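Local coordinates for hypothetical protein PH1948 (Pyrococcus horikoshii, PDB 1WY7) that probably acts as an S-adenosylmethionine-dependent methyltransferase on RNA and holds S-adenosyl-L-homocysteine in its Rossmann-like methyltransferase fold, at residues 155-158 with 159-163. Numbering follows the deposited sequence.
Sequences RRFI and EKFSW
Phe157 and Phe161 project from neighbouring turns of helix 152-164 of the methyltransferase fold. This helix packs against strand 191-202 of the seven-stranded sheet and beside helix 131-140. Buried Ile158 meets Leu134 of that helix and Tyr198 and Phe200 of the strand. Successive i to i+4 backbone bonds tie the two segments. Glu159 N donates to Arg155 O at 3.0 Å, Lys160 N to Arg156 O, and Phe161 N to Phe157 O. Ser162 N donates to Ile158 O at 3.0 Å.

The main apolar contact is between two aromatic rings. Phe161 CB sits over one face of the Phe157 ring, offset toward its rim, in a CH-pi contact 3.9 Å from the ring centroid. Phe157 CZ lies 3.4 Å from Phe161 CD2. The ring planes meet obliquely at 39°. Both rings have CG anti to the backbone N, which sends them in a similar direction. Phe157 also touches Arg131 of helix 131-140. With an alanine here, Phe161 CB would probably lose the ring face it covers, and a gap would be likely beside Arg131.

On the exposed side Arg156 and Lys160 run alongside each other despite their like charges. The Lys160 chain bends at chi3 (-69°), and its CE lies 3.3 Å from Arg156 CG.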
ATOM      1  N   ARG A 155       4.495  13.704   9.656  1.00 34.85           N
ATOM      2  CA  ARG A 155       3.335  14.432   9.150  1.00 36.31           C
ATOM      3  C   ARG A 155       3.756  15.731   8.468  1.00 37.85           C
ATOM      4  O   ARG A 155       3.260  16.070   7.390  1.00 37.67           O
ATOM      5  CB  ARG A 155       2.367  14.741  10.293  1.00 34.92           C
ATOM      6  CG  ARG A 155       1.786  13.497  10.940  1.00 35.37           C
ATOM      7  CD  ARG A 155       0.851  13.806  12.099  1.00 32.71           C
ATOM      8  NE  ARG A 155      -0.092  12.710  12.285  1.00 33.83           N
ATOM      9  CZ  ARG A 155      -1.031  12.660  13.227  1.00 36.07           C
ATOM     10  NH1 ARG A 155      -1.839  11.608  13.290  1.00 34.48           N
ATOM     11  NH2 ARG A 155      -1.162  13.650  14.109  1.00 31.78           N
ATOM     12  N   ARG A 156       4.660  16.468   9.111  1.00 39.09           N
ATOM     13  CA  ARG A 156       5.157  17.726   8.561  1.00 40.29           C
ATOM     14  C   ARG A 156       5.814  17.471   7.210  1.00 37.75           C
ATOM     15  O   ARG A 156       5.561  18.178   6.239  1.00 35.85           O
ATOM     16  CB  ARG A 156       6.187  18.359   9.513  1.00 43.78           C
ATOM     17  CG  ARG A 156       6.965  19.519   8.883  1.00 50.85           C
ATOM     18  CD  ARG A 156       8.102  20.050   9.770  1.00 56.07           C
ATOM     19  NE  ARG A 156       7.601  20.689  10.986  1.00 61.43           N
ATOM     20  CZ  ARG A 156       8.332  21.461  11.788  1.00 64.58           C
ATOM     21  NH1 ARG A 156       7.784  21.996  12.872  1.00 63.75           N
ATOM     22  NH2 ARG A 156       9.612  21.702  11.503  1.00 67.88           N
ATOM     23  N   PHE A 157       6.662  16.453   7.154  1.00 38.61           N
ATOM     24  CA  PHE A 157       7.343  16.123   5.906  1.00 39.86           C
ATOM     25  C   PHE A 157       6.378  15.709   4.800  1.00 38.89           C
ATOM     26  O   PHE A 157       6.425  16.252   3.693  1.00 38.50           O
ATOM     27  CB  PHE A 157       8.381  15.015   6.117  1.00 41.17           C
ATOM     28  CG  PHE A 157       8.880  14.403   4.827  1.00 45.41           C
ATOM     29  CD1 PHE A 157       8.389  13.178   4.381  1.00 46.35           C
ATOM     30  CD2 PHE A 157       9.817  15.067   4.042  1.00 45.53           C
ATOM     31  CE1 PHE A 157       8.824  12.629   3.177  1.00 48.21           C
ATOM     32  CE2 PHE A 157      10.257  14.526   2.838  1.00 46.70           C
ATOM     33  CZ  PHE A 157       9.760  13.305   2.405  1.00 47.59           C
ATOM     34  N   ILE A 158       5.504  14.753   5.094  1.00 37.08           N
ATOM     35  CA  ILE A 158       4.543  14.286   4.109  1.00 35.27           C
ATOM     36  C   ILE A 158       3.727  15.430   3.518  1.00 35.07           C
ATOM     37  O   ILE A 158       3.503  15.492   2.307  1.00 33.74           O
ATOM     38  CB  ILE A 158       3.595  13.248   4.730  1.00 33.64           C
ATOM     39  CG1 ILE A 158       4.384  11.996   5.095  1.00 33.57           C
ATOM     40  CG2 ILE A 158       2.484  12.890   3.741  1.00 34.10           C
ATOM     41  CD1 ILE A 158       4.847  11.190   3.904  1.00 32.67           C
ATOM     42  N   GLU A 159       3.282  16.337   4.375  1.00 36.51           N
ATOM     43  CA  GLU A 159       2.477  17.466   3.930  1.00 38.70           C
ATOM     44  C   GLU A 159       3.299  18.371   3.009  1.00 39.84           C
ATOM     45  O   GLU A 159       2.814  18.831   1.974  1.00 39.66           O
ATOM     46  CB  GLU A 159       1.986  18.250   5.153  1.00 39.24           C
ATOM     47  CG  GLU A 159       0.567  18.767   5.023  1.00 42.93           C
ATOM     48  CD  GLU A 159      -0.483  17.668   5.103  1.00 42.96           C
ATOM     49  OE1 GLU A 159      -1.421  17.704   4.283  1.00 44.80           O
ATOM     50  OE2 GLU A 159      -0.389  16.781   5.983  1.00 42.22           O
ATOM     51  N   LYS A 160       4.550  18.618   3.390  1.00 41.62           N
ATOM     52  CA  LYS A 160       5.445  19.466   2.601  1.00 44.15           C
ATOM     53  C   LYS A 160       5.910  18.792   1.314  1.00 43.88           C
ATOM     54  O   LYS A 160       5.910  19.408   0.248  1.00 43.39           O
ATOM     55  CB  LYS A 160       6.681  19.880   3.419  1.00 46.79           C
ATOM     56  CG  LYS A 160       6.478  21.137   4.264  1.00 50.73           C
ATOM     57  CD  LYS A 160       7.758  21.586   4.973  1.00 53.37           C
ATOM     58  CE  LYS A 160       8.171  20.607   6.063  1.00 55.80           C
ATOM     59  NZ  LYS A 160       9.347  21.082   6.858  1.00 57.45           N
ATOM     60  N   PHE A 161       6.303  17.527   1.411  1.00 42.78           N
ATOM     61  CA  PHE A 161       6.777  16.799   0.238  1.00 41.89           C
ATOM     62  C   PHE A 161       5.702  16.669  -0.847  1.00 41.18           C
ATOM     63  O   PHE A 161       5.970  16.907  -2.028  1.00 40.10           O
ATOM     64  CB  PHE A 161       7.281  15.413   0.648  1.00 41.73           C
ATOM     65  CG  PHE A 161       8.041  14.688  -0.437  1.00 43.81           C
ATOM     66  CD1 PHE A 161       7.390  13.811  -1.295  1.00 42.35           C
ATOM     67  CD2 PHE A 161       9.422  14.851  -0.567  1.00 43.06           C
ATOM     68  CE1 PHE A 161       8.096  13.103  -2.257  1.00 44.26           C
ATOM     69  CE2 PHE A 161      10.137  14.147  -1.528  1.00 43.20           C
ATOM     70  CZ  PHE A 161       9.475  13.270  -2.373  1.00 44.28           C
ATOM     71  N   SER A 162       4.485  16.307  -0.453  1.00 38.43           N
ATOM     72  CA  SER A 162       3.416  16.160  -1.427  1.00 38.65           C
ATOM     73  C   SER A 162       3.111  17.497  -2.091  1.00 38.64           C
ATOM     74  O   SER A 162       2.832  17.565  -3.288  1.00 35.63           O
ATOM     75  CB  SER A 162       2.139  15.612  -0.761  1.00 39.41           C
ATOM     76  OG  SER A 162       1.591  16.539   0.165  1.00 38.73           O
ATOM     77  N   TRP A 163       3.156  18.567  -1.308  1.00 41.21           N
ATOM     78  CA  TRP A 163       2.875  19.889  -1.847  1.00 44.55           C
ATOM     79  C   TRP A 163       3.889  20.281  -2.916  1.00 45.44           C
ATOM     80  O   TRP A 163       3.523  20.748  -3.995  1.00 44.52           O
ATOM     81  CB  TRP A 163       2.891  20.938  -0.740  1.00 47.23           C
ATOM     82  CG  TRP A 163       2.468  22.273  -1.238  1.00 51.07           C
ATOM     83  CD1 TRP A 163       3.214  23.414  -1.261  1.00 51.93           C
ATOM     84  CD2 TRP A 163       1.207  22.602  -1.829  1.00 52.48           C
ATOM     85  NE1 TRP A 163       2.495  24.436  -1.832  1.00 53.51           N
ATOM     86  CE2 TRP A 163       1.259  23.967  -2.190  1.00 53.14           C
ATOM     87  CE3 TRP A 163       0.035  21.879  -2.090  1.00 53.08           C
ATOM     88  CZ2 TRP A 163       0.185  24.626  -2.799  1.00 54.49           C
ATOM     89  CZ3 TRP A 163      -1.034  22.535  -2.696  1.00 54.87           C
ATOM     90  CH2 TRP A 163      -0.950  23.896  -3.043  1.00 54.76           C
TER